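Local structure of uncharacterized protein MG027 (1Q8C) at residues Val21-Phe26 / Leu44-Lys49; Ser111-His116 / Leu146-Leu151. The protein is of unknown function but is structurally homologous to NusB proteins, an all-helical family whose founding member is an RNA-binding transcription antitermination factor. One frame throughout, in Å; residues are numbered along the deposited sequence.

Contact 1 (Val21-Phe26 / Leu44-Lys49); sequences VVEFIF and LEYDTK
With CG anti to the backbone N in both residues (chi1 176° in Phe24, -172° in Tyr46), each ring lies beside its own carbonyl carbon, and the two side chains approach each other at an angle. They form an edge-to-face pair: the edge of the Phe24 ring, led by CD1, is turned to one face of Tyr46, with ring centroids 5.0 Å apart and planes at 53°, well short of perpendicular. Phe24 CD1 stands 3.7 Å above the plane of the Tyr46 ring, over its centre. On the same face Phe24 CB makes a CH-pi contact, 4.1 Å from the Tyr46 centroid. Tyrosine suits this partly exposed place: its ring lies against hydrocarbon, while Tyr46 OH lies 3.5 Å from Glu23 CB, and near Phe24 N at an angle too poor for a hydrogen bond. Arg51 engages Tyr46 twice, through cation-pi with the ring and a hydrogen bond to its carbonyl oxygen. Phenylalanine suits the buried side, since Phe24 also meets the ring of Phe43 on helix 36-45 and Val61 on helix 55-81. The end of helix 36-45 and the chain that follows it thus lie against helix 14-28, whose Val21, Val22 and Ile25 pack against helices 55-81 and 100-116.

Contact 2 (Ser111-His116 / Leu146-Leu151); sequences SEQKAH and LLDKLL
Gln113 carries nearly all of this contact, its amide meeting the backbone and side chain of Lys149 and the CA, CB and carboxylate OD2 of Asp148. Gln113 OE1 is 2.8 Å from Lys149 O, and Gln113 NE2 is 3.0 Å from Lys149 N. The oxygen and nitrogen of this amide are probably interchanged in the model, and with the group turned over both approaches may be hydrogen bonds. Glutamine would suit such a buried place, because one amide can offer both a donor and an acceptor to a single residue of an irregular chain. Lys149 CG lies 3.4 Å from Gln113 CD, put there by chi1 of 62°, which sets CG between the backbone N and the carbonyl carbon. The extended chi2 and chi3 carry Lys149 CE to 3.6 Å from Gln113 CG, and the bend at chi4 (73°) turns NZ back beside the same carbon. CG and CE thus lie over one face of the glutamine's end, with NZ beside them; a long, flexible chain lets this exposed lysine lay methylenes there while its amine stays at the margin. Asp148 OD2 stands over the opposite face, 3.5 Å from the atom modelled as Gln113 NE2; a short side chain suits Asp148, whose own CA adjoins the amide. In this all-helical, NusB-like fold the contact joins the irregular C-terminal tail to the last turns of helix 100-116. Farther out, Leu123 packs on Gln113, and Leu110 and Lys120 touch Asp148. His116 stacks on Trp56 while its NE2 bonds to the Trp56 carbonyl oxygen.

How the contacts relate
Contact 1 closes before contact 2 opens along the chain, and the two lie on opposite sides of the molecule's centre, their centres about 21 Å apart. They do not touch, although their nearest atoms come within about 5 Å. The link between them is the helical core: helix 14-28, used by contact 1, packs through Val22 and Ile25 on helix 100-116, used by contact 2. A salt bridge between Arg18 and Glu112 joins the same two helices, and helix 55-81 lies against both. Contact 1 brings in the end of helix 36-45 and the chain that follows it, contact 2 the C-terminal tail. Both hold less regular chain against the helices of one NusB-like domain.

Contact 1 (Val21-Phe26 / Leu44-Lys49)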
ATOM      1  N   VAL A  21      -5.364  -5.169   4.124  1.00 43.67           N
ATOM      2  CA  VAL A  21      -4.348  -5.390   3.103  1.00 43.41           C
ATOM      3  C   VAL A  21      -2.999  -4.851   3.593  1.00 43.78           C
ATOM      4  O   VAL A  21      -1.960  -5.518   3.501  1.00 43.83           O
ATOM      5  CB  VAL A  21      -4.792  -4.744   1.796  1.00 43.20           C
ATOM      6  CG1 VAL A  21      -3.773  -4.974   0.713  1.00 44.15           C
ATOM      7  CG2 VAL A  21      -6.154  -5.342   1.367  1.00 43.72           C
ATOM      8  N   VAL A  22      -3.020  -3.649   4.155  1.00 43.41           N
ATOM      9  CA  VAL A  22      -1.812  -3.033   4.691  1.00 43.33           C
ATOM     10  C   VAL A  22      -1.113  -3.934   5.719  1.00 43.42           C
ATOM     11  O   VAL A  22       0.105  -4.149   5.670  1.00 43.60           O
ATOM     12  CB  VAL A  22      -2.148  -1.685   5.342  1.00 43.05           C
ATOM     13  CG1 VAL A  22      -0.972  -1.182   6.191  1.00 43.33           C
ATOM     14  CG2 VAL A  22      -2.498  -0.648   4.270  1.00 43.39           C
ATOM     15  N   GLU A  23      -1.878  -4.458   6.661  1.00 43.51           N
ATOM     16  CA  GLU A  23      -1.312  -5.302   7.706  1.00 44.21           C
ATOM     17  C   GLU A  23      -0.714  -6.559   7.083  1.00 43.84           C
ATOM     18  O   GLU A  23       0.352  -7.004   7.483  1.00 43.80           O
ATOM     19  CB  GLU A  23      -2.356  -5.668   8.768  1.00 44.41           C
ATOM     20  CG  GLU A  23      -2.005  -5.256  10.192  1.00 47.56           C
ATOM     21  CD  GLU A  23      -0.509  -5.231  10.505  1.00 51.00           C
ATOM     22  OE1 GLU A  23      -0.023  -6.196  11.154  1.00 52.31           O
ATOM     23  OE2 GLU A  23       0.184  -4.233  10.128  1.00 54.98           O
ATOM     24  N   PHE A  24      -1.399  -7.094   6.079  1.00 43.71           N
ATOM     25  CA  PHE A  24      -0.921  -8.272   5.355  1.00 43.59           C
ATOM     26  C   PHE A  24       0.434  -8.012   4.666  1.00 43.89           C
ATOM     27  O   PHE A  24       1.405  -8.747   4.866  1.00 43.83           O
ATOM     28  CB  PHE A  24      -1.973  -8.678   4.327  1.00 43.43           C
ATOM     29  CG  PHE A  24      -1.556  -9.807   3.456  1.00 43.07           C
ATOM     30  CD1 PHE A  24      -1.419 -11.082   3.962  1.00 43.65           C
ATOM     31  CD2 PHE A  24      -1.318  -9.590   2.103  1.00 44.06           C
ATOM     32  CE1 PHE A  24      -1.018 -12.135   3.123  1.00 43.40           C
ATOM     33  CE2 PHE A  24      -0.940 -10.609   1.273  1.00 43.68           C
ATOM     34  CZ  PHE A  24      -0.783 -11.891   1.787  1.00 43.91           C
ATOM     35  N   ILE A  25       0.474  -6.952   3.861  1.00 44.03           N
ATOM     36  CA  ILE A  25       1.660  -6.562   3.117  1.00 44.14           C
ATOM     37  C   ILE A  25       2.788  -6.383   4.142  1.00 44.06           C
ATOM     38  O   ILE A  25       3.858  -6.958   3.990  1.00 44.40           O
ATOM     39  CB  ILE A  25       1.413  -5.246   2.331  1.00 44.21           C
ATOM     40  CG1 ILE A  25       0.420  -5.456   1.184  1.00 44.56           C
ATOM     41  CG2 ILE A  25       2.726  -4.728   1.780  1.00 44.18           C
ATOM     42  CD1 ILE A  25      -0.078  -4.169   0.549  1.00 45.60           C
ATOM     43  N   PHE A  26       2.507  -5.634   5.207  1.00 43.82           N
ATOM     44  CA  PHE A  26       3.461  -5.374   6.286  1.00 43.84           C
ATOM     45  C   PHE A  26       4.137  -6.637   6.800  1.00 43.95           C
ATOM     46  O   PHE A  26       5.351  -6.637   7.021  1.00 43.34           O
ATOM     47  CB  PHE A  26       2.774  -4.699   7.487  1.00 43.70           C
ATOM     48  CG  PHE A  26       3.702  -4.416   8.632  1.00 43.72           C
ATOM     49  CD1 PHE A  26       4.845  -3.663   8.432  1.00 43.94           C
ATOM     50  CD2 PHE A  26       3.432  -4.895   9.913  1.00 44.06           C
ATOM     51  CE1 PHE A  26       5.715  -3.385   9.482  1.00 44.71           C
ATOM     52  CE2 PHE A  26       4.289  -4.622  10.973  1.00 44.85           C
ATOM     53  CZ  PHE A  26       5.438  -3.861  10.759  1.00 44.95           C
ATOM     54  N   LEU A  44      -5.258 -15.948   1.237  1.00 44.08           N
ATOM     55  CA  LEU A  44      -6.383 -16.791   1.600  1.00 44.07           C
ATOM     56  C   LEU A  44      -6.284 -17.362   3.022  1.00 44.07           C
ATOM     57  O   LEU A  44      -7.302 -17.393   3.726  1.00 44.23           O
ATOM     58  CB  LEU A  44      -6.565 -17.949   0.625  1.00 44.30           C
ATOM     59  CG  LEU A  44      -6.710 -17.631  -0.862  1.00 45.09           C
ATOM     60  CD1 LEU A  44      -7.246 -18.859  -1.567  1.00 44.95           C
ATOM     61  CD2 LEU A  44      -7.603 -16.414  -1.100  1.00 46.54           C
ATOM     62  N   GLU A  45      -5.094 -17.819   3.438  1.00 43.63           N
ATOM     63  CA  GLU A  45      -4.891 -18.373   4.796  1.00 43.73           C
ATOM     64  C   GLU A  45      -4.943 -17.303   5.885  1.00 43.65           C
ATOM     65  O   GLU A  45      -5.041 -17.623   7.077  1.00 43.39           O
ATOM     66  CB  GLU A  45      -3.546 -19.070   4.914  1.00 43.72           C
ATOM     67  CG  GLU A  45      -3.410 -20.323   4.071  1.00 43.88           C
ATOM     68  CD  GLU A  45      -2.442 -21.292   4.692  1.00 43.56           C
ATOM     69  OE1 GLU A  45      -1.254 -21.198   4.336  1.00 42.78           O
ATOM     70  OE2 GLU A  45      -2.863 -22.123   5.541  1.00 43.35           O
ATOM     71  N   TYR A  46      -4.824 -16.052   5.451  1.00 43.48           N
ATOM     72  CA  TYR A  46      -4.860 -14.863   6.301  1.00 43.50           C
ATOM     73  C   TYR A  46      -6.300 -14.489   6.714  1.00 43.42           C
ATOM     74  O   TYR A  46      -6.497 -13.682   7.608  1.00 43.46           O
ATOM     75  CB  TYR A  46      -4.293 -13.706   5.482  1.00 43.56           C
ATOM     76  CG  TYR A  46      -4.066 -12.426   6.230  1.00 43.34           C
ATOM     77  CD1 TYR A  46      -3.135 -12.371   7.249  1.00 44.40           C
ATOM     78  CD2 TYR A  46      -4.744 -11.259   5.879  1.00 44.40           C
ATOM     79  CE1 TYR A  46      -2.899 -11.214   7.909  1.00 45.22           C
ATOM     80  CE2 TYR A  46      -4.523 -10.091   6.548  1.00 45.29           C
ATOM     81  CZ  TYR A  46      -3.593 -10.081   7.563  1.00 46.09           C
ATOM     82  OH  TYR A  46      -3.333  -8.941   8.273  1.00 48.75           O
ATOM     83  N   ASP A  47      -7.285 -15.067   6.026  1.00 43.16           N
ATOM     84  CA  ASP A  47      -8.698 -14.775   6.228  1.00 43.43           C
ATOM     85  C   ASP A  47      -9.173 -15.307   7.571  1.00 43.37           C
ATOM     86  O   ASP A  47      -8.685 -16.343   8.046  1.00 43.55           O
ATOM     87  CB  ASP A  47      -9.519 -15.403   5.087  1.00 43.39           C
ATOM     88  CG  ASP A  47     -10.954 -14.855   4.980  1.00 44.04           C
ATOM     89  OD1 ASP A  47     -11.264 -13.746   5.472  1.00 43.19           O
ATOM     90  OD2 ASP A  47     -11.834 -15.497   4.366  1.00 44.96           O
ATOM     91  N   THR A  48     -10.116 -14.572   8.164  1.00 43.76           N
ATOM     92  CA  THR A  48     -10.768 -14.915   9.430  1.00 43.55           C
ATOM     93  C   THR A  48     -12.197 -14.395   9.486  1.00 43.66           C
ATOM     94  O   THR A  48     -12.611 -13.584   8.681  1.00 43.59           O
ATOM     95  CB  THR A  48     -10.030 -14.297  10.620  1.00 43.62           C
ATOM     96  OG1 THR A  48      -9.923 -12.870  10.448  1.00 44.28           O
ATOM     97  CG2 THR A  48      -8.607 -14.816  10.711  1.00 44.03           C
ATOM     98  N   LYS A  49     -12.920 -14.873  10.491  1.00 43.86           N
ATOM     99  CA  LYS A  49     -14.254 -14.427  10.845  1.00 44.01           C
ATOM    100  C   LYS A  49     -14.382 -12.909  10.730  1.00 44.08           C
ATOM    101  O   LYS A  49     -15.291 -12.405  10.074  1.00 44.39           O
ATOM    102  CB  LYS A  49     -14.586 -14.881  12.284  1.00 44.21           C
ATOM    103  CG  LYS A  49     -14.091 -16.310  12.659  1.00 44.72           C
ATOM    104  CD  LYS A  49     -12.543 -16.419  12.969  1.00 45.43           C
ATOM    105  CE  LYS A  49     -11.912 -17.666  12.291  1.00 45.37           C
ATOM    106  NZ  LYS A  49     -10.440 -17.814  12.515  1.00 45.86           N
TER

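Contact 2 (Ser111-His116 / Leu146-Leu151)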
ATOM      1  N   SER A 111      -0.919  -0.546  -5.280  1.00 43.42           N
ATOM      2  CA  SER A 111      -1.562  -1.798  -5.658  1.00 43.38           C
ATOM      3  C   SER A 111      -3.011  -1.545  -5.986  1.00 43.69           C
ATOM      4  O   SER A 111      -3.537  -2.143  -6.911  1.00 43.44           O
ATOM      5  CB  SER A 111      -1.465  -2.828  -4.527  1.00 43.77           C
ATOM      6  OG  SER A 111      -0.115  -3.070  -4.177  1.00 43.48           O
ATOM      7  N   GLU A 112      -3.631  -0.619  -5.249  1.00 44.09           N
ATOM      8  CA  GLU A 112      -5.046  -0.353  -5.391  1.00 44.16           C
ATOM      9  C   GLU A 112      -5.322   0.487  -6.616  1.00 44.39           C
ATOM     10  O   GLU A 112      -6.317   0.290  -7.303  1.00 44.15           O
ATOM     11  CB  GLU A 112      -5.630   0.339  -4.144  1.00 44.48           C
ATOM     12  CG  GLU A 112      -7.089   0.726  -4.366  1.00 44.23           C
ATOM     13  CD  GLU A 112      -7.806   1.347  -3.177  1.00 45.11           C
ATOM     14  OE1 GLU A 112      -8.950   1.800  -3.401  1.00 43.09           O
ATOM     15  OE2 GLU A 112      -7.260   1.372  -2.047  1.00 46.17           O
ATOM     16  N   GLN A 113      -4.464   1.455  -6.889  1.00 44.54           N
ATOM     17  CA  GLN A 113      -4.675   2.250  -8.077  1.00 44.36           C
ATOM     18  C   GLN A 113      -4.537   1.367  -9.299  1.00 44.54           C
ATOM     19  O   GLN A 113      -5.224   1.566 -10.294  1.00 44.82           O
ATOM     20  CB  GLN A 113      -3.703   3.411  -8.157  1.00 44.28           C
ATOM     21  CG  GLN A 113      -4.042   4.298  -9.334  1.00 44.22           C
ATOM     22  CD  GLN A 113      -3.402   5.665  -9.258  1.00 43.60           C
ATOM     23  OE1 GLN A 113      -4.095   6.661  -9.135  1.00 44.06           O
ATOM     24  NE2 GLN A 113      -2.093   5.712  -9.366  1.00 42.26           N
ATOM     25  N   LYS A 114      -3.628   0.402  -9.217  1.00 44.70           N
ATOM     26  CA  LYS A 114      -3.407  -0.555 -10.296  1.00 44.69           C
ATOM     27  C   LYS A 114      -4.615  -1.483 -10.486  1.00 44.33           C
ATOM     28  O   LYS A 114      -5.063  -1.707 -11.593  1.00 44.46           O
ATOM     29  CB  LYS A 114      -2.150  -1.396  -9.991  1.00 44.80           C
ATOM     30  CG  LYS A 114      -1.830  -2.483 -11.023  1.00 45.25           C
ATOM     31  CD  LYS A 114      -1.322  -1.878 -12.310  1.00 45.60           C
ATOM     32  CE  LYS A 114      -0.120  -2.623 -12.851  1.00 47.11           C
ATOM     33  NZ  LYS A 114       1.192  -2.079 -12.343  1.00 48.85           N
ATOM     34  N   ALA A 115      -5.151  -2.024  -9.398  1.00 44.24           N
ATOM     35  CA  ALA A 115      -6.238  -3.009  -9.499  1.00 43.83           C
ATOM     36  C   ALA A 115      -7.604  -2.370  -9.795  1.00 43.53           C
ATOM     37  O   ALA A 115      -8.393  -2.859 -10.604  1.00 42.93           O
ATOM     38  CB  ALA A 115      -6.308  -3.794  -8.215  1.00 43.90           C
ATOM     39  N   HIS A 116      -7.871  -1.262  -9.118  1.00 43.32           N
ATOM     40  CA  HIS A 116      -9.193  -0.659  -9.101  1.00 43.32           C
ATOM     41  C   HIS A 116      -9.266   0.746  -9.697  1.00 43.18           C
ATOM     42  O   HIS A 116     -10.348   1.272  -9.881  1.00 43.39           O
ATOM     43  CB  HIS A 116      -9.686  -0.640  -7.675  1.00 43.10           C
ATOM     44  CG  HIS A 116      -9.863  -2.003  -7.097  1.00 43.11           C
ATOM     45  ND1 HIS A 116     -10.704  -2.942  -7.659  1.00 43.30           N
ATOM     46  CD2 HIS A 116      -9.306  -2.596  -6.014  1.00 42.62           C
ATOM     47  CE1 HIS A 116     -10.678  -4.043  -6.930  1.00 42.35           C
ATOM     48  NE2 HIS A 116      -9.845  -3.857  -5.921  1.00 40.93           N
ATOM     49  N   LEU A 146       3.466  12.424  -6.109  1.00 44.21           N
ATOM     50  CA  LEU A 146       4.327  12.043  -7.232  1.00 44.31           C
ATOM     51  C   LEU A 146       4.146  10.593  -7.737  1.00 44.21           C
ATOM     52  O   LEU A 146       4.260  10.366  -8.940  1.00 44.06           O
ATOM     53  CB  LEU A 146       5.801  12.304  -6.883  1.00 44.24           C
ATOM     54  CG  LEU A 146       6.184  13.794  -6.898  1.00 44.67           C
ATOM     55  CD1 LEU A 146       7.102  14.131  -5.729  1.00 44.80           C
ATOM     56  CD2 LEU A 146       6.829  14.223  -8.238  1.00 44.51           C
ATOM     57  N   LEU A 147       3.859   9.627  -6.856  1.00 44.14           N
ATOM     58  CA  LEU A 147       3.762   8.222  -7.283  1.00 44.18           C
ATOM     59  C   LEU A 147       2.422   7.785  -7.876  1.00 44.32           C
ATOM     60  O   LEU A 147       2.400   6.849  -8.666  1.00 44.30           O
ATOM     61  CB  LEU A 147       4.166   7.242  -6.153  1.00 44.16           C
ATOM     62  CG  LEU A 147       5.686   7.092  -5.931  1.00 44.41           C
ATOM     63  CD1 LEU A 147       6.022   6.221  -4.739  1.00 44.30           C
ATOM     64  CD2 LEU A 147       6.387   6.533  -7.157  1.00 44.67           C
ATOM     65  N   ASP A 148       1.320   8.434  -7.496  1.00 44.37           N
ATOM     66  CA  ASP A 148      -0.007   8.077  -8.013  1.00 44.54           C
ATOM     67  C   ASP A 148      -0.339   8.997  -9.174  1.00 44.51           C
ATOM     68  O   ASP A 148       0.175  10.117  -9.245  1.00 44.53           O
ATOM     69  CB  ASP A 148      -1.099   8.256  -6.936  1.00 44.56           C
ATOM     70  CG  ASP A 148      -1.070   7.188  -5.843  1.00 45.40           C
ATOM     71  OD1 ASP A 148      -1.308   7.562  -4.663  1.00 46.71           O
ATOM     72  OD2 ASP A 148      -0.887   5.963  -6.064  1.00 46.45           O
ATOM     73  N   LYS A 149      -1.225   8.532 -10.054  1.00 44.61           N
ATOM     74  CA  LYS A 149      -1.781   9.328 -11.159  1.00 44.65           C
ATOM     75  C   LYS A 149      -3.127   9.962 -10.735  1.00 44.66           C
ATOM     76  O   LYS A 149      -3.994   9.276 -10.163  1.00 44.13           O
ATOM     77  CB  LYS A 149      -2.001   8.450 -12.408  1.00 44.48           C
ATOM     78  CG  LYS A 149      -3.019   7.311 -12.177  1.00 45.12           C
ATOM     79  CD  LYS A 149      -3.287   6.361 -13.372  1.00 44.74           C
ATOM     80  CE  LYS A 149      -4.000   5.048 -12.886  1.00 43.79           C
ATOM     81  NZ  LYS A 149      -5.422   5.222 -12.498  1.00 41.79           N
ATOM     82  N   LEU A 150      -3.293  11.261 -10.991  1.00 44.67           N
ATOM     83  CA  LEU A 150      -4.606  11.906 -10.870  1.00 45.10           C
ATOM     84  C   LEU A 150      -5.208  11.711 -12.245  1.00 45.40           C
ATOM     85  O   LEU A 150      -4.532  11.971 -13.243  1.00 45.84           O
ATOM     86  CB  LEU A 150      -4.479  13.406 -10.528  1.00 45.06           C
ATOM     87  CG  LEU A 150      -5.698  14.293 -10.143  1.00 45.10           C
ATOM     88  CD1 LEU A 150      -6.848  13.563  -9.475  1.00 45.43           C
ATOM     89  CD2 LEU A 150      -5.254  15.459  -9.248  1.00 44.93           C
ATOM     90  N   LEU A 151      -6.462  11.263 -12.298  1.00 45.67           N
ATOM     91  CA  LEU A 151      -7.089  10.805 -13.546  1.00 45.84           C
ATOM     92  C   LEU A 151      -7.334  11.956 -14.524  1.00 46.21           C
ATOM     93  O   LEU A 151      -8.443  12.485 -14.670  1.00 46.63           O
ATOM     94  CB  LEU A 151      -8.407  10.042 -13.266  1.00 45.82           C
ATOM     95  CG  LEU A 151      -8.533   9.150 -12.017  1.00 45.48           C
ATOM     96  CD1 LEU A 151      -9.991   8.715 -11.787  1.00 45.62           C
ATOM     97  CD2 LEU A 151      -7.633   7.939 -12.060  1.00 45.19           C
ATOM     98  OXT LEU A 151      -6.417  12.422 -15.221  1.00 46.72           O
TER